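Local structure of endoglucanase A (Clostridium cellulolyticum, 1EDG) at residues G300-D312 / Y326-W340. The protein hydrolyses internal beta-1,4-glucosidic bonds of cellulose as an endoglucanase of glycosyl hydrolase family 5. Numbering follows the deposited sequence.
Sequences GIPVIIGECGAVD and YVAQAKARGILCILW
Ile-305 N gives its hydrogen to Leu-336 O at 2.9 Å in a fairly straight bond (162° at the hydrogen), joining the last two parallel strands of the TIM barrel; helix 316-332 makes the beta-alpha-beta crossover between them. Ile-338 N returns a weak hydrogen bond to Ile-305 O. Gly-306 then leaves the extended conformation, and the next firm link is Trp-340 N to Cys-308 O, 3.0 Å long. At the start of the strands, a water accepts from Val-303 N and donates to Gly-334 O, while Leu-336 N is buried with no partner.

On one face Ile-304 and Leu-336 run side by side, with helix 21-29 against both, and Ile-304 CG2 also meets the tip of Ile-338, CD1, at 3.8 Å. On the other face Ile-305 CG1 packs on Ile-335 CG2 (3.6 Å), in the turn after the crossover helix, and Ile-305 CD1 nears CE1 of Tyr-326, from the helix itself. With CG anti to the backbone N (chi1 -170°), the tyrosine ring reaches the sheet, where Cys-308 CB sits 3.7 Å from Tyr-326 CZ; Tyr-326 OH is hydrogen-bonded to Ala-255 O.

Near the C-terminal ends of the strands, where TIM barrels carry their active sites, Glu-307 OE2 forms a salt bridge with Arg-79 and OE1 a hydrogen bond with Tyr-256 OH. The carboxylate is turned 24° from the plane of the Trp-340 indole, and Glu-307 OE1 sits 3.9 Å above that ring plane, nearer its border than its centre.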
loop_
_atom_site.group_PDB
_atom_site.type_symbol
_atom_site.label_atom_id
_atom_site.label_comp_id
_atom_site.label_asym_id
_atom_site.label_seq_id
_atom_site.Cartn_x
_atom_site.Cartn_y
_atom_site.Cartn_z
ATOM N N GLY A 300 -15.614 -2.305 13.345
ATOM C CA GLY A 300 -14.736 -1.250 13.828
ATOM C C GLY A 300 -13.230 -1.467 13.792
ATOM O O GLY A 300 -12.494 -0.769 14.502
ATOM N N ILE A 301 -12.768 -2.447 13.017
ATOM C CA ILE A 301 -11.332 -2.715 12.877
ATOM C C ILE A 301 -10.943 -2.081 11.544
ATOM O O ILE A 301 -11.510 -2.422 10.500
ATOM C CB ILE A 301 -11.036 -4.231 12.871
ATOM C CG1 ILE A 301 -11.415 -4.828 14.231
ATOM C CG2 ILE A 301 -9.551 -4.485 12.601
ATOM C CD1 ILE A 301 -11.536 -6.310 14.216
ATOM N N PRO A 302 -9.993 -1.127 11.566
ATOM C CA PRO A 302 -9.567 -0.453 10.335
ATOM C C PRO A 302 -8.857 -1.310 9.288
ATOM O O PRO A 302 -8.055 -2.195 9.624
ATOM C CB PRO A 302 -8.685 0.679 10.856
ATOM C CG PRO A 302 -8.113 0.128 12.106
ATOM C CD PRO A 302 -9.263 -0.603 12.736
ATOM N N VAL A 303 -9.157 -1.019 8.021
ATOM C CA VAL A 303 -8.563 -1.696 6.870
ATOM C C VAL A 303 -8.201 -0.634 5.818
ATOM O O VAL A 303 -8.951 0.326 5.595
ATOM C CB VAL A 303 -9.545 -2.706 6.220
ATOM C CG1 VAL A 303 -8.876 -3.394 5.025
ATOM C CG2 VAL A 303 -10.000 -3.754 7.234
ATOM N N ILE A 304 -7.037 -0.800 5.199
ATOM C CA ILE A 304 -6.579 0.123 4.170
ATOM C C ILE A 304 -6.210 -0.656 2.912
ATOM O O ILE A 304 -5.513 -1.672 2.989
ATOM C CB ILE A 304 -5.320 0.930 4.635
ATOM C CG1 ILE A 304 -5.692 1.965 5.700
ATOM C CG2 ILE A 304 -4.647 1.615 3.447
ATOM C CD1 ILE A 304 -4.496 2.715 6.262
ATOM N N ILE A 305 -6.768 -0.245 1.774
ATOM C CA ILE A 305 -6.416 -0.856 0.493
ATOM C C ILE A 305 -5.198 -0.008 0.084
ATOM O O ILE A 305 -5.341 1.106 -0.441
ATOM C CB ILE A 305 -7.561 -0.743 -0.552
ATOM C CG1 ILE A 305 -8.761 -1.596 -0.113
ATOM C CG2 ILE A 305 -7.076 -1.207 -1.928
ATOM C CD1 ILE A 305 -9.980 -1.485 -1.011
ATOM N N GLY A 306 -4.008 -0.508 0.434
ATOM C CA GLY A 306 -2.770 0.198 0.166
ATOM C C GLY A 306 -2.362 0.338 -1.286
ATOM O O GLY A 306 -1.474 1.131 -1.597
ATOM N N GLU A 307 -2.959 -0.468 -2.158
ATOM C CA GLU A 307 -2.662 -0.408 -3.588
ATOM C C GLU A 307 -3.888 -0.768 -4.420
ATOM O O GLU A 307 -4.560 -1.772 -4.154
ATOM C CB GLU A 307 -1.517 -1.360 -3.979
ATOM C CG GLU A 307 -0.146 -0.994 -3.439
ATOM C CD GLU A 307 0.970 -1.872 -4.002
ATOM O OE1 GLU A 307 0.815 -2.445 -5.101
ATOM O OE2 GLU A 307 2.016 -1.976 -3.344
ATOM N N CYS A 308 -4.183 0.085 -5.398
ATOM C CA CYS A 308 -5.284 -0.128 -6.333
ATOM C C CYS A 308 -4.998 0.716 -7.582
ATOM O O CYS A 308 -4.067 1.529 -7.587
ATOM C CB CYS A 308 -6.641 0.238 -5.708
ATOM S SG CYS A 308 -6.851 1.968 -5.264
ATOM N N GLY A 309 -5.744 0.470 -8.655
ATOM C CA GLY A 309 -5.542 1.226 -9.877
ATOM C C GLY A 309 -5.839 0.388 -11.104
ATOM O O GLY A 309 -6.143 -0.799 -10.994
ATOM N N ALA A 310 -5.773 1.017 -12.273
ATOM C CA ALA A 310 -6.021 0.343 -13.541
ATOM C C ALA A 310 -5.021 0.883 -14.555
ATOM O O ALA A 310 -4.820 2.093 -14.663
ATOM C CB ALA A 310 -7.449 0.592 -14.012
ATOM N N VAL A 311 -4.366 -0.031 -15.256
ATOM C CA VAL A 311 -3.363 0.309 -16.249
ATOM C C VAL A 311 -3.975 0.993 -17.483
ATOM O O VAL A 311 -5.096 0.693 -17.885
ATOM C CB VAL A 311 -2.570 -0.971 -16.649
ATOM C CG1 VAL A 311 -3.425 -1.914 -17.491
ATOM C CG2 VAL A 311 -1.317 -0.611 -17.354
ATOM N N ASP A 312 -3.236 1.924 -18.073
ATOM C CA ASP A 312 -3.705 2.640 -19.259
ATOM C C ASP A 312 -3.815 1.724 -20.478
ATOM O O ASP A 312 -2.831 1.106 -20.895
ATOM C CB ASP A 312 -2.762 3.807 -19.567
ATOM C CG ASP A 312 -3.148 4.575 -20.829
ATOM O OD1 ASP A 312 -4.320 4.531 -21.265
ATOM O OD2 ASP A 312 -2.255 5.249 -21.378
ATOM N N TYR A 326 -15.041 2.177 -7.675
ATOM C CA TYR A 326 -14.163 1.491 -6.731
ATOM C C TYR A 326 -14.036 2.299 -5.429
ATOM O O TYR A 326 -14.271 1.780 -4.333
ATOM C CB TYR A 326 -12.777 1.281 -7.382
ATOM C CG TYR A 326 -11.824 0.371 -6.628
ATOM C CD1 TYR A 326 -11.206 0.796 -5.448
ATOM C CD2 TYR A 326 -11.521 -0.907 -7.111
ATOM C CE1 TYR A 326 -10.308 -0.027 -4.766
ATOM C CE2 TYR A 326 -10.619 -1.740 -6.435
ATOM C CZ TYR A 326 -10.016 -1.290 -5.264
ATOM O OH TYR A 326 -9.112 -2.086 -4.601
ATOM N N VAL A 327 -13.691 3.576 -5.551
ATOM C CA VAL A 327 -13.527 4.432 -4.377
ATOM C C VAL A 327 -14.843 4.643 -3.613
ATOM O O VAL A 327 -14.860 4.589 -2.385
ATOM C CB VAL A 327 -12.897 5.802 -4.756
ATOM C CG1 VAL A 327 -12.852 6.718 -3.541
ATOM C CG2 VAL A 327 -11.478 5.589 -5.309
ATOM N N ALA A 328 -15.936 4.862 -4.341
ATOM C CA ALA A 328 -17.246 5.063 -3.720
ATOM C C ALA A 328 -17.679 3.831 -2.921
ATOM O O ALA A 328 -18.160 3.955 -1.795
ATOM C CB ALA A 328 -18.291 5.399 -4.778
ATOM N N GLN A 329 -17.504 2.646 -3.499
ATOM C CA GLN A 329 -17.876 1.402 -2.827
ATOM C C GLN A 329 -17.017 1.164 -1.582
ATOM O O GLN A 329 -17.505 0.676 -0.563
ATOM C CB GLN A 329 -17.772 0.216 -3.791
ATOM C CG GLN A 329 -18.800 0.235 -4.927
ATOM C CD GLN A 329 -20.237 0.031 -4.452
ATOM O OE1 GLN A 329 -20.485 -0.399 -3.324
ATOM N NE2 GLN A 329 -21.189 0.339 -5.317
ATOM N N ALA A 330 -15.740 1.524 -1.658
ATOM C CA ALA A 330 -14.849 1.359 -0.508
ATOM C C ALA A 330 -15.252 2.331 0.610
ATOM O O ALA A 330 -15.336 1.949 1.783
ATOM C CB ALA A 330 -13.382 1.585 -0.918
ATOM N N LYS A 331 -15.534 3.581 0.242
ATOM C CA LYS A 331 -15.923 4.606 1.209
ATOM C C LYS A 331 -17.192 4.205 1.969
ATOM O O LYS A 331 -17.290 4.407 3.186
ATOM C CB LYS A 331 -16.100 5.956 0.493
ATOM C CG LYS A 331 -16.357 7.154 1.397
ATOM C CD LYS A 331 -17.840 7.364 1.598
ATOM C CE LYS A 331 -18.140 8.594 2.423
ATOM N NZ LYS A 331 -19.604 8.649 2.722
ATOM N N ALA A 332 -18.146 3.617 1.254
ATOM C CA ALA A 332 -19.408 3.178 1.858
ATOM C C ALA A 332 -19.177 2.121 2.940
ATOM O O ALA A 332 -20.024 1.923 3.809
ATOM C CB ALA A 332 -20.350 2.630 0.779
ATOM N N ARG A 333 -18.033 1.441 2.880
ATOM C CA ARG A 333 -17.694 0.407 3.855
ATOM C C ARG A 333 -16.569 0.842 4.803
ATOM O O ARG A 333 -15.969 0.010 5.494
ATOM C CB ARG A 333 -17.325 -0.893 3.130
ATOM C CG ARG A 333 -18.476 -1.502 2.325
ATOM C CD ARG A 333 -17.936 -2.459 1.277
ATOM N NE ARG A 333 -18.971 -3.129 0.491
ATOM C CZ ARG A 333 -19.639 -2.575 -0.519
ATOM N NH1 ARG A 333 -19.390 -1.321 -0.880
ATOM N NH2 ARG A 333 -20.552 -3.280 -1.180
ATOM N N GLY A 334 -16.299 2.148 4.829
ATOM C CA GLY A 334 -15.281 2.720 5.701
ATOM C C GLY A 334 -13.837 2.391 5.361
ATOM O O GLY A 334 -12.954 2.574 6.201
ATOM N N ILE A 335 -13.584 1.983 4.120
ATOM C CA ILE A 335 -12.241 1.597 3.681
ATOM C C ILE A 335 -11.506 2.687 2.890
ATOM O O ILE A 335 -12.072 3.276 1.962
ATOM C CB ILE A 335 -12.320 0.338 2.783
ATOM C CG1 ILE A 335 -13.094 -0.790 3.483
ATOM C CG2 ILE A 335 -10.924 -0.124 2.386
ATOM C CD1 ILE A 335 -13.534 -1.909 2.546
ATOM N N LEU A 336 -10.241 2.920 3.237
ATOM C CA LEU A 336 -9.402 3.904 2.541
ATOM C C LEU A 336 -8.781 3.264 1.300
ATOM O O LEU A 336 -8.489 2.068 1.309
ATOM C CB LEU A 336 -8.254 4.378 3.446
ATOM C CG LEU A 336 -7.275 5.367 2.793
ATOM C CD1 LEU A 336 -7.942 6.715 2.717
ATOM C CD2 LEU A 336 -5.984 5.465 3.571
ATOM N N CYS A 337 -8.577 4.063 0.252
ATOM C CA CYS A 337 -7.950 3.614 -0.994
ATOM C C CYS A 337 -6.664 4.406 -1.247
ATOM O O CYS A 337 -6.622 5.613 -0.998
ATOM C CB CYS A 337 -8.884 3.844 -2.178
ATOM S SG CYS A 337 -10.308 2.769 -2.209
ATOM N N ILE A 338 -5.616 3.729 -1.713
ATOM C CA ILE A 338 -4.345 4.390 -2.024
ATOM C C ILE A 338 -3.961 3.962 -3.443
ATOM O O ILE A 338 -3.787 2.777 -3.724
ATOM C CB ILE A 338 -3.222 4.013 -1.020
ATOM C CG1 ILE A 338 -3.648 4.360 0.417
ATOM C CG2 ILE A 338 -1.935 4.775 -1.353
ATOM C CD1 ILE A 338 -2.581 4.083 1.470
ATOM N N LEU A 339 -3.895 4.940 -4.341
ATOM C CA LEU A 339 -3.573 4.735 -5.754
ATOM C C LEU A 339 -2.109 4.348 -5.970
ATOM O O LEU A 339 -1.214 4.928 -5.349
ATOM C CB LEU A 339 -3.824 6.052 -6.511
ATOM C CG LEU A 339 -4.300 6.161 -7.964
ATOM C CD1 LEU A 339 -3.650 7.372 -8.584
ATOM C CD2 LEU A 339 -4.021 4.950 -8.771
ATOM N N TRP A 340 -1.862 3.356 -6.823
ATOM C CA TRP A 340 -0.481 2.980 -7.140
ATOM C C TRP A 340 -0.099 3.822 -8.365
ATOM O O TRP A 340 -0.793 3.791 -9.389
ATOM C CB TRP A 340 -0.357 1.495 -7.490
ATOM C CG TRP A 340 1.061 1.110 -7.906
ATOM C CD1 TRP A 340 1.501 0.836 -9.173
ATOM C CD2 TRP A 340 2.206 0.989 -7.048
ATOM N NE1 TRP A 340 2.848 0.557 -9.156
ATOM C CE2 TRP A 340 3.306 0.642 -7.869
ATOM C CE3 TRP A 340 2.409 1.136 -5.667
ATOM C CZ2 TRP A 340 4.596 0.440 -7.350
ATOM C CZ3 TRP A 340 3.690 0.933 -5.149
ATOM C CH2 TRP A 340 4.768 0.589 -5.995
HETATM O O HOH W 1 -10.923 1.207 7.376
#